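Guanylate kinase (Stenotrophomonas maltophilia, PDB 6WCT) catalyses the ATP-dependent phosphorylation of GMP to GDP and probably serves the recycling of GMP and, indirectly, of cGMP. Local coordinates at residues Ala91-Asp96 and Glu118-Gly123; Thr136-Pro141 and Asn177-Val182. All coordinates share one frame; numbering follows the deposited sequence.

Interaction 1: Ala91-Asp96 and Glu118-Gly123; sequences AWVHGD and EIDWQG. With 5GP (guanosine-5'-monophosphate), chain E.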
ATOM      1  N   ALA A  91     -15.751 -21.904   5.745  1.00 47.85           N
ATOM      2  CA  ALA A  91     -15.566 -21.856   7.179  1.00 43.94           C
ATOM      3  C   ALA A  91     -16.920 -21.825   7.862  1.00 48.37           C
ATOM      4  O   ALA A  91     -17.923 -21.382   7.298  1.00 54.64           O
ATOM      5  CB  ALA A  91     -14.721 -20.647   7.583  1.00 45.01           C
ATOM      6  N   TRP A  92     -16.911 -22.284   9.101  1.00 47.74           N
ATOM      7  CA  TRP A  92     -18.055 -22.221   9.991  1.00 49.99           C
ATOM      8  C   TRP A  92     -18.003 -20.859  10.652  1.00 51.40           C
ATOM      9  O   TRP A  92     -17.130 -20.598  11.485  1.00 54.74           O
ATOM     10  CB  TRP A  92     -17.977 -23.360  11.007  1.00 59.58           C
ATOM     11  CG  TRP A  92     -19.184 -23.572  11.874  1.00 60.62           C
ATOM     12  CD1 TRP A  92     -19.309 -23.252  13.191  1.00 58.87           C
ATOM     13  CD2 TRP A  92     -20.436 -24.168  11.485  1.00 62.66           C
ATOM     14  NE1 TRP A  92     -20.557 -23.612  13.651  1.00 61.81           N
ATOM     15  CE2 TRP A  92     -21.269 -24.172  12.621  1.00 69.39           C
ATOM     16  CE3 TRP A  92     -20.932 -24.687  10.283  1.00 61.51           C
ATOM     17  CZ2 TRP A  92     -22.572 -24.682  12.597  1.00 72.70           C
ATOM     18  CZ3 TRP A  92     -22.229 -25.195  10.260  1.00 66.91           C
ATOM     19  CH2 TRP A  92     -23.031 -25.188  11.411  1.00 70.63           C
ATOM     20  N   VAL A  93     -18.915 -19.978  10.269  1.00 45.51           N
ATOM     21  CA  VAL A  93     -18.856 -18.584  10.678  1.00 43.68           C
ATOM     22  C   VAL A  93     -20.106 -18.325  11.495  1.00 45.55           C
ATOM     23  O   VAL A  93     -21.223 -18.345  10.958  1.00 47.32           O
ATOM     24  CB  VAL A  93     -18.778 -17.637   9.468  1.00 44.79           C
ATOM     25  CG1 VAL A  93     -18.788 -16.179   9.915  1.00 44.53           C
ATOM     26  CG2 VAL A  93     -17.550 -17.948   8.634  1.00 40.36           C
ATOM     27  N   HIS A  94     -19.921 -18.104  12.795  1.00 51.70           N
ATOM     28  CA  HIS A  94     -21.012 -17.735  13.690  1.00 52.66           C
ATOM     29  C   HIS A  94     -22.173 -18.728  13.603  1.00 55.64           C
ATOM     30  O   HIS A  94     -23.346 -18.353  13.618  1.00 59.94           O
ATOM     31  CB  HIS A  94     -21.445 -16.309  13.374  1.00 52.60           C
ATOM     32  CG  HIS A  94     -20.292 -15.354  13.365  1.00 58.58           C
ATOM     33  ND1 HIS A  94     -19.170 -15.549  14.146  1.00 54.96           N
ATOM     34  CD2 HIS A  94     -20.049 -14.249  12.621  1.00 54.72           C
ATOM     35  CE1 HIS A  94     -18.306 -14.576  13.918  1.00 59.21           C
ATOM     36  NE2 HIS A  94     -18.813 -13.775  12.995  1.00 57.93           N
ATOM     37  N   GLY A  95     -21.831 -20.016  13.551  1.00 61.71           N
ATOM     38  CA  GLY A  95     -22.805 -21.097  13.542  1.00 61.29           C
ATOM     39  C   GLY A  95     -23.480 -21.404  12.220  1.00 63.89           C
ATOM     40  O   GLY A  95     -24.504 -22.095  12.211  1.00 61.50           O
ATOM     41  N   ASP A  96     -22.917 -20.957  11.098  1.00 61.44           N
ATOM     42  CA  ASP A  96     -23.405 -21.347   9.781  1.00 54.56           C
ATOM     43  C   ASP A  96     -22.219 -21.434   8.835  1.00 46.64           C
ATOM     44  O   ASP A  96     -21.147 -20.896   9.105  1.00 54.06           O
ATOM     45  CB  ASP A  96     -24.437 -20.354   9.232  1.00 56.88           C
ATOM     46  CG  ASP A  96     -25.782 -20.444   9.933  1.00 67.70           C
ATOM     47  OD1 ASP A  96     -26.530 -21.431   9.706  1.00 58.75           O
ATOM     48  OD2 ASP A  96     -26.086 -19.514  10.720  1.00 72.05           O
ATOM     49  N   GLU A 118     -14.750 -10.969   0.237  1.00 30.42           N
ATOM     50  CA  GLU A 118     -15.209 -10.382   1.497  1.00 34.52           C
ATOM     51  C   GLU A 118     -15.460 -11.548   2.439  1.00 35.96           C
ATOM     52  O   GLU A 118     -16.538 -12.144   2.431  1.00 34.17           O
ATOM     53  CB  GLU A 118     -16.469  -9.543   1.302  1.00 25.38           C
ATOM     54  CG  GLU A 118     -16.249  -8.397   0.360  1.00 31.00           C
ATOM     55  CD  GLU A 118     -17.486  -7.500   0.187  1.00 43.62           C
ATOM     56  OE1 GLU A 118     -17.642  -6.937  -0.901  1.00 47.41           O
ATOM     57  OE2 GLU A 118     -18.305  -7.384   1.117  1.00 53.64           O
ATOM     58  N   ILE A 119     -14.444 -11.906   3.235  1.00 33.14           N
ATOM     59  CA  ILE A 119     -14.511 -13.126   4.031  1.00 33.54           C
ATOM     60  C   ILE A 119     -13.938 -12.897   5.421  1.00 34.01           C
ATOM     61  O   ILE A 119     -13.212 -11.936   5.664  1.00 34.13           O
ATOM     62  CB  ILE A 119     -13.769 -14.277   3.330  1.00 37.39           C
ATOM     63  CG1 ILE A 119     -12.287 -13.931   3.238  1.00 30.09           C
ATOM     64  CG2 ILE A 119     -14.401 -14.533   1.913  1.00 29.88           C
ATOM     65  CD1 ILE A 119     -11.447 -14.990   2.506  1.00 32.28           C
ATOM     66  N   ASP A 120     -14.233 -13.824   6.329  1.00 33.66           N
ATOM     67  CA  ASP A 120     -13.830 -13.642   7.714  1.00 31.89           C
ATOM     68  C   ASP A 120     -12.363 -14.035   7.882  1.00 38.96           C
ATOM     69  O   ASP A 120     -11.661 -14.364   6.916  1.00 38.21           O
ATOM     70  CB  ASP A 120     -14.728 -14.449   8.650  1.00 34.42           C
ATOM     71  CG  ASP A 120     -14.280 -15.898   8.792  1.00 42.98           C
ATOM     72  OD1 ASP A 120     -13.895 -16.487   7.764  1.00 39.77           O
ATOM     73  OD2 ASP A 120     -14.283 -16.437   9.932  1.00 42.24           O
ATOM     74  N   TRP A 121     -11.882 -13.968   9.123  1.00 41.62           N
ATOM     75  CA  TRP A 121     -10.477 -14.258   9.367  1.00 33.51           C
ATOM     76  C   TRP A 121     -10.148 -15.713   9.103  1.00 44.36           C
ATOM     77  O   TRP A 121      -9.029 -16.013   8.670  1.00 43.69           O
ATOM     78  CB  TRP A 121     -10.091 -13.886  10.792  1.00 37.43           C
ATOM     79  CG  TRP A 121     -10.790 -14.654  11.894  1.00 38.13           C
ATOM     80  CD1 TRP A 121     -11.936 -14.293  12.535  1.00 35.93           C
ATOM     81  CD2 TRP A 121     -10.377 -15.903  12.484  1.00 39.28           C
ATOM     82  NE1 TRP A 121     -12.262 -15.231  13.487  1.00 56.26           N
ATOM     83  CE2 TRP A 121     -11.326 -16.230  13.473  1.00 40.65           C
ATOM     84  CE3 TRP A 121      -9.311 -16.772  12.262  1.00 48.16           C
ATOM     85  CZ2 TRP A 121     -11.229 -17.383  14.260  1.00 44.61           C
ATOM     86  CZ3 TRP A 121      -9.222 -17.945  13.043  1.00 47.26           C
ATOM     87  CH2 TRP A 121     -10.179 -18.232  14.020  1.00 46.13           C
ATOM     88  N   GLN A 122     -11.083 -16.624   9.401  1.00 42.40           N
ATOM     89  CA  GLN A 122     -10.845 -18.043   9.147  1.00 45.02           C
ATOM     90  C   GLN A 122     -10.651 -18.281   7.664  1.00 46.55           C
ATOM     91  O   GLN A 122      -9.738 -18.997   7.251  1.00 48.38           O
ATOM     92  CB  GLN A 122     -12.013 -18.879   9.661  1.00 52.32           C
ATOM     93  CG  GLN A 122     -12.284 -18.783  11.128  1.00 48.44           C
ATOM     94  CD  GLN A 122     -13.590 -19.455  11.487  1.00 55.53           C
ATOM     95  OE1 GLN A 122     -13.603 -20.552  12.041  1.00 57.74           O
ATOM     96  NE2 GLN A 122     -14.707 -18.800  11.156  1.00 47.92           N
ATOM     97  N   GLY A 123     -11.530 -17.698   6.845  1.00 39.42           N
ATOM     98  CA  GLY A 123     -11.364 -17.808   5.410  1.00 37.24           C
ATOM     99  C   GLY A 123     -10.083 -17.154   4.931  1.00 43.89           C
ATOM    100  O   GLY A 123      -9.349 -17.736   4.128  1.00 52.66           O
TER
HETATM  101  P   5GP E 301     -22.818 -12.004   7.616  1.00 45.26           P
HETATM  102  O1P 5GP E 301     -23.241 -11.643   6.214  1.00 47.58           O
HETATM  103  O2P 5GP E 301     -23.247 -11.014   8.699  1.00 42.03           O
HETATM  104  O3P 5GP E 301     -23.196 -13.399   8.047  1.00 37.46           O
HETATM  105  O5' 5GP E 301     -21.244 -12.052   7.631  1.00 45.44           O
HETATM  106  C5' 5GP E 301     -20.555 -12.729   8.662  1.00 35.42           C
HETATM  107  C4' 5GP E 301     -19.099 -12.834   8.325  1.00 37.04           C
HETATM  108  O4' 5GP E 301     -18.918 -13.879   7.335  1.00 34.54           O
HETATM  109  C3' 5GP E 301     -18.499 -11.556   7.708  1.00 39.14           C
HETATM  110  O3' 5GP E 301     -17.215 -11.302   8.265  1.00 41.08           O
HETATM  111  C2' 5GP E 301     -18.307 -11.937   6.247  1.00 34.27           C
HETATM  112  O2' 5GP E 301     -17.267 -11.249   5.588  1.00 35.85           O
HETATM  113  C1' 5GP E 301     -18.011 -13.419   6.373  1.00 33.24           C
HETATM  114  N9  5GP E 301     -18.189 -14.159   5.136  1.00 40.19           N
HETATM  115  C8  5GP E 301     -18.978 -13.794   4.076  1.00 42.51           C
HETATM  116  N7  5GP E 301     -18.794 -14.536   3.017  1.00 41.96           N
HETATM  117  C5  5GP E 301     -17.835 -15.456   3.408  1.00 40.98           C
HETATM  118  C6  5GP E 301     -17.193 -16.477   2.683  1.00 41.09           C
HETATM  119  O6  5GP E 301     -17.379 -16.760   1.502  1.00 42.84           O
HETATM  120  N1  5GP E 301     -16.247 -17.145   3.441  1.00 43.21           N
HETATM  121  C2  5GP E 301     -15.946 -16.862   4.750  1.00 48.14           C
HETATM  122  N2  5GP E 301     -14.981 -17.590   5.328  1.00 42.17           N
HETATM  123  N3  5GP E 301     -16.548 -15.901   5.444  1.00 40.25           N
HETATM  124  C4  5GP E 301     -17.466 -15.241   4.718  1.00 38.75           C

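Interaction 2: Thr136-Pro141 and Asn177-Val182; sequences TVFILP and NEFDYV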
ATOM      1  N   THR A 136      -4.457  -8.143   1.883  1.00 31.34           N
ATOM      2  CA  THR A 136      -5.553  -8.282   2.846  1.00 34.16           C
ATOM      3  C   THR A 136      -5.744  -6.987   3.636  1.00 30.16           C
ATOM      4  O   THR A 136      -4.770  -6.389   4.094  1.00 36.64           O
ATOM      5  CB  THR A 136      -5.312  -9.466   3.790  1.00 35.32           C
ATOM      6  OG1 THR A 136      -4.175  -9.194   4.600  1.00 36.08           O
ATOM      7  CG2 THR A 136      -5.034 -10.787   2.989  1.00 32.74           C
ATOM      8  N   VAL A 137      -7.001  -6.560   3.774  1.00 28.57           N
ATOM      9  CA  VAL A 137      -7.373  -5.296   4.404  1.00 30.04           C
ATOM     10  C   VAL A 137      -8.448  -5.551   5.456  1.00 36.99           C
ATOM     11  O   VAL A 137      -9.421  -6.261   5.191  1.00 28.82           O
ATOM     12  CB  VAL A 137      -7.908  -4.282   3.371  1.00 29.93           C
ATOM     13  CG1 VAL A 137      -8.225  -2.929   4.056  1.00 25.40           C
ATOM     14  CG2 VAL A 137      -6.948  -4.138   2.166  1.00 31.96           C
ATOM     15  N   PHE A 138      -8.317  -4.928   6.628  1.00 32.97           N
ATOM     16  CA  PHE A 138      -9.363  -5.022   7.638  1.00 29.23           C
ATOM     17  C   PHE A 138      -9.986  -3.651   7.854  1.00 29.81           C
ATOM     18  O   PHE A 138      -9.279  -2.645   7.959  1.00 37.79           O
ATOM     19  CB  PHE A 138      -8.850  -5.554   8.988  1.00 28.14           C
ATOM     20  CG  PHE A 138      -9.941  -6.191   9.822  1.00 32.55           C
ATOM     21  CD1 PHE A 138     -10.759  -5.423  10.624  1.00 35.20           C
ATOM     22  CD2 PHE A 138     -10.162  -7.558   9.770  1.00 35.10           C
ATOM     23  CE1 PHE A 138     -11.773  -6.010  11.364  1.00 37.91           C
ATOM     24  CE2 PHE A 138     -11.168  -8.150  10.509  1.00 39.04           C
ATOM     25  CZ  PHE A 138     -11.977  -7.374  11.305  1.00 38.37           C
ATOM     26  N   ILE A 139     -11.313  -3.613   7.917  1.00 26.61           N
ATOM     27  CA  ILE A 139     -12.036  -2.354   8.102  1.00 32.63           C
ATOM     28  C   ILE A 139     -12.675  -2.394   9.475  1.00 33.85           C
ATOM     29  O   ILE A 139     -13.413  -3.333   9.805  1.00 32.20           O
ATOM     30  CB  ILE A 139     -13.057  -2.104   6.981  1.00 30.45           C
ATOM     31  CG1 ILE A 139     -12.311  -2.023   5.634  1.00 32.89           C
ATOM     32  CG2 ILE A 139     -13.854  -0.841   7.251  1.00 33.03           C
ATOM     33  CD1 ILE A 139     -13.162  -1.658   4.435  1.00 33.56           C
ATOM     34  N   LEU A 140     -12.354  -1.395  10.288  1.00 31.59           N
ATOM     35  CA  LEU A 140     -12.850  -1.253  11.636  1.00 32.13           C
ATOM     36  C   LEU A 140     -13.920  -0.176  11.675  1.00 42.51           C
ATOM     37  O   LEU A 140     -13.831   0.811  10.936  1.00 35.89           O
ATOM     38  CB  LEU A 140     -11.731  -0.873  12.616  1.00 31.46           C
ATOM     39  CG  LEU A 140     -10.628  -1.910  12.893  1.00 35.15           C
ATOM     40  CD1 LEU A 140      -9.614  -1.354  13.897  1.00 30.31           C
ATOM     41  CD2 LEU A 140     -11.229  -3.212  13.397  1.00 28.78           C
ATOM     42  N   PRO A 141     -14.941  -0.392  12.499  1.00 39.24           N
ATOM     43  CA  PRO A 141     -15.923   0.651  12.754  1.00 42.72           C
ATOM     44  C   PRO A 141     -15.323   1.737  13.629  1.00 39.37           C
ATOM     45  O   PRO A 141     -14.356   1.491  14.364  1.00 45.17           O
ATOM     46  CB  PRO A 141     -17.052  -0.100  13.485  1.00 38.78           C
ATOM     47  CG  PRO A 141     -16.350  -1.215  14.172  1.00 42.00           C
ATOM     48  CD  PRO A 141     -15.264  -1.642  13.209  1.00 37.02           C
ATOM     49  N   ASN A 177      -5.199  -8.268  13.535  1.00 34.43           N
ATOM     50  CA  ASN A 177      -3.751  -8.197  13.384  1.00 39.11           C
ATOM     51  C   ASN A 177      -3.221  -9.092  12.274  1.00 30.63           C
ATOM     52  O   ASN A 177      -2.057  -8.946  11.901  1.00 29.93           O
ATOM     53  CB  ASN A 177      -3.054  -8.554  14.697  1.00 27.57           C
ATOM     54  CG  ASN A 177      -1.652  -8.056  14.749  1.00 27.85           C
ATOM     55  OD1 ASN A 177      -1.406  -6.862  14.676  1.00 35.28           O
ATOM     56  ND2 ASN A 177      -0.698  -8.982  14.857  1.00 41.48           N
ATOM     57  N   GLU A 178      -4.024 -10.003  11.735  1.00 36.97           N
ATOM     58  CA  GLU A 178      -3.544 -10.878  10.675  1.00 40.70           C
ATOM     59  C   GLU A 178      -3.514 -10.203   9.303  1.00 43.97           C
ATOM     60  O   GLU A 178      -3.012 -10.804   8.344  1.00 35.12           O
ATOM     61  CB  GLU A 178      -4.406 -12.142  10.638  1.00 39.39           C
ATOM     62  CG  GLU A 178      -4.268 -12.941  11.917  1.00 49.77           C
ATOM     63  CD  GLU A 178      -5.448 -13.833  12.214  1.00 46.84           C
ATOM     64  OE1 GLU A 178      -6.243 -14.091  11.295  1.00 41.18           O
ATOM     65  OE2 GLU A 178      -5.567 -14.290  13.378  1.00 42.03           O
ATOM     66  N   PHE A 179      -3.979  -8.961   9.204  1.00 25.27           N
ATOM     67  CA  PHE A 179      -4.190  -8.287   7.935  1.00 31.54           C
ATOM     68  C   PHE A 179      -3.107  -7.244   7.661  1.00 31.47           C
ATOM     69  O   PHE A 179      -2.495  -6.695   8.584  1.00 28.42           O
ATOM     70  CB  PHE A 179      -5.597  -7.669   7.919  1.00 27.14           C
ATOM     71  CG  PHE A 179      -6.694  -8.713   7.871  1.00 29.31           C
ATOM     72  CD1 PHE A 179      -7.030  -9.443   9.008  1.00 28.58           C
ATOM     73  CD2 PHE A 179      -7.341  -9.010   6.690  1.00 27.24           C
ATOM     74  CE1 PHE A 179      -8.012 -10.425   8.968  1.00 26.74           C
ATOM     75  CE2 PHE A 179      -8.339  -9.998   6.637  1.00 26.32           C
ATOM     76  CZ  PHE A 179      -8.665 -10.707   7.773  1.00 31.35           C
ATOM     77  N   ASP A 180      -2.839  -7.001   6.366  1.00 26.72           N
ATOM     78  CA  ASP A 180      -1.741  -6.089   6.016  1.00 28.08           C
ATOM     79  C   ASP A 180      -2.099  -4.635   6.307  1.00 31.37           C
ATOM     80  O   ASP A 180      -1.238  -3.839   6.712  1.00 36.78           O
ATOM     81  CB  ASP A 180      -1.376  -6.231   4.546  1.00 27.92           C
ATOM     82  CG  ASP A 180      -1.011  -7.671   4.175  1.00 42.27           C
ATOM     83  OD1 ASP A 180      -0.090  -8.220   4.814  1.00 38.75           O
ATOM     84  OD2 ASP A 180      -1.626  -8.223   3.236  1.00 44.55           O
ATOM     85  N   TYR A 181      -3.345  -4.264   6.065  1.00 27.71           N
ATOM     86  CA  TYR A 181      -3.787  -2.874   6.169  1.00 22.09           C
ATOM     87  C   TYR A 181      -5.006  -2.820   7.063  1.00 27.54           C
ATOM     88  O   TYR A 181      -5.738  -3.803   7.196  1.00 29.15           O
ATOM     89  CB  TYR A 181      -4.162  -2.269   4.806  1.00 22.14           C
ATOM     90  CG  TYR A 181      -3.013  -2.254   3.852  1.00 39.10           C
ATOM     91  CD1 TYR A 181      -2.120  -1.189   3.820  1.00 35.01           C
ATOM     92  CD2 TYR A 181      -2.800  -3.320   3.002  1.00 29.36           C
ATOM     93  CE1 TYR A 181      -1.039  -1.194   2.946  1.00 38.14           C
ATOM     94  CE2 TYR A 181      -1.749  -3.334   2.131  1.00 38.47           C
ATOM     95  CZ  TYR A 181      -0.871  -2.276   2.097  1.00 39.89           C
ATOM     96  OH  TYR A 181       0.185  -2.338   1.219  1.00 40.38           O
ATOM     97  N   VAL A 182      -5.204  -1.659   7.687  1.00 31.70           N
ATOM     98  CA  VAL A 182      -6.354  -1.421   8.536  1.00 27.00           C
ATOM     99  C   VAL A 182      -6.933  -0.083   8.121  1.00 28.28           C
ATOM    100  O   VAL A 182      -6.192   0.895   8.001  1.00 30.13           O
ATOM    101  CB  VAL A 182      -5.971  -1.441  10.028  1.00 28.05           C
ATOM    102  CG1 VAL A 182      -7.150  -1.052  10.894  1.00 24.64           C
ATOM    103  CG2 VAL A 182      -5.458  -2.860  10.417  1.00 23.39           C
TER

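Interaction 1: Ala91-Asp96 and Glu118-Gly123
Q122 reaches from the start of helix 121-130 to the backbone of W92. Q122 NE2 gives a hydrogen bond to W92 O at 3.0 Å. The donor stands above the carbonyl plane, while the oxygen lies close to the amide plane of Q122. Q122 NE2 also donates to D120 OD2, at 2.7 Å and nearly straight (171°). V93 CG2 packs against this carboxylate, 3.8 Å from D120 OD2. A91 CB meets Q122 CB at the same separation.

The bound GMP sits between the two segments. D120 OD1 accepts from the guanine amino group N2 at 2.9 Å. V93 CG1 lies on the ribose, and I119 CG2 packs on the base. This is the GMP pocket of a guanylate kinase, a P-loop NTPase fold. E89 also binds the nucleotide, and Y70 and S54 do so too.

D120 is the N-cap of helix 121-130. Its CG lies between the backbone N and the carbonyl carbon (chi1 84°), which turns the carboxylate back over the helix start. D120 OD1 then accepts from G123 N at 2.8 Å. D120 OD2, already gripped by Q122 NE2, accepts only weakly from Q122 N.

Interaction 2: Thr136-Pro141 and Asn177-Val182
T136 and D180 meet where strand 135-140 runs beside the turn into strand 181-184. CB and OG1 of T136 both meet the other segment. T136 CB lies 3.6 Å from F179 CD2. T136 OG1 sits between the backbone N and the carbonyl carbon (chi1 66°), which brings it to D180 N, from which it accepts a hydrogen bond at 3.1 Å. T136 OG1 is also 3.0 Å from D180 OD2. D180 OD2 takes a bond from T136 N on its anti side, at 3.1 Å. T136 N thus donates to the D180 carboxylate, while D180 N donates back to T136 OG1 and, weakly, to T136 O.

From here the strands pair in parallel, V137 with Y181 and F138 with V182. Y181 N donates to T136 O, and F138 N to Y181 O at 2.9 Å. This is the edge of the five-stranded parallel sheet of the P-loop NTPase core, with 181-184 as its last strand within the chain.

The side chains of F138 and V182 share one face of the sheet. The edge of F138 points at the face of F179, with planes at 69° and F138 CD2 3.7 Å from F179 CE1. R128 makes a cation-pi contact with F179. On the same side L140 CD1 touches V182 CG1 at 3.9 Å. R206 of the second subunit gives a hydrogen bond to F179 O.

The contact is polar at the strand start and apolar further along. The negative charge of D180 is probably eased by the T136 amide.

How the interactions relate
The two contacts come in series along the chain, with centres about 16 Å apart. Interaction 1 closes at the start of helix 121-130, and that helix is followed, after a short link, by strand 135-140 of interaction 2. They touch through W121, which packs on E178 and F179. Interaction 1 joins the mixed sheet, through strand 87-93, to the end of strand 114-117 in the parallel sheet and holds GMP. Interaction 2 lies within the parallel sheet, pairing strands 135-140 and 181-184 beside the second subunit. F138 of interaction 2 comes near P30 and E172, the latter a GMP-binding residue. The helix thus connects the nucleotide pocket with the sheet edge at the subunit interface.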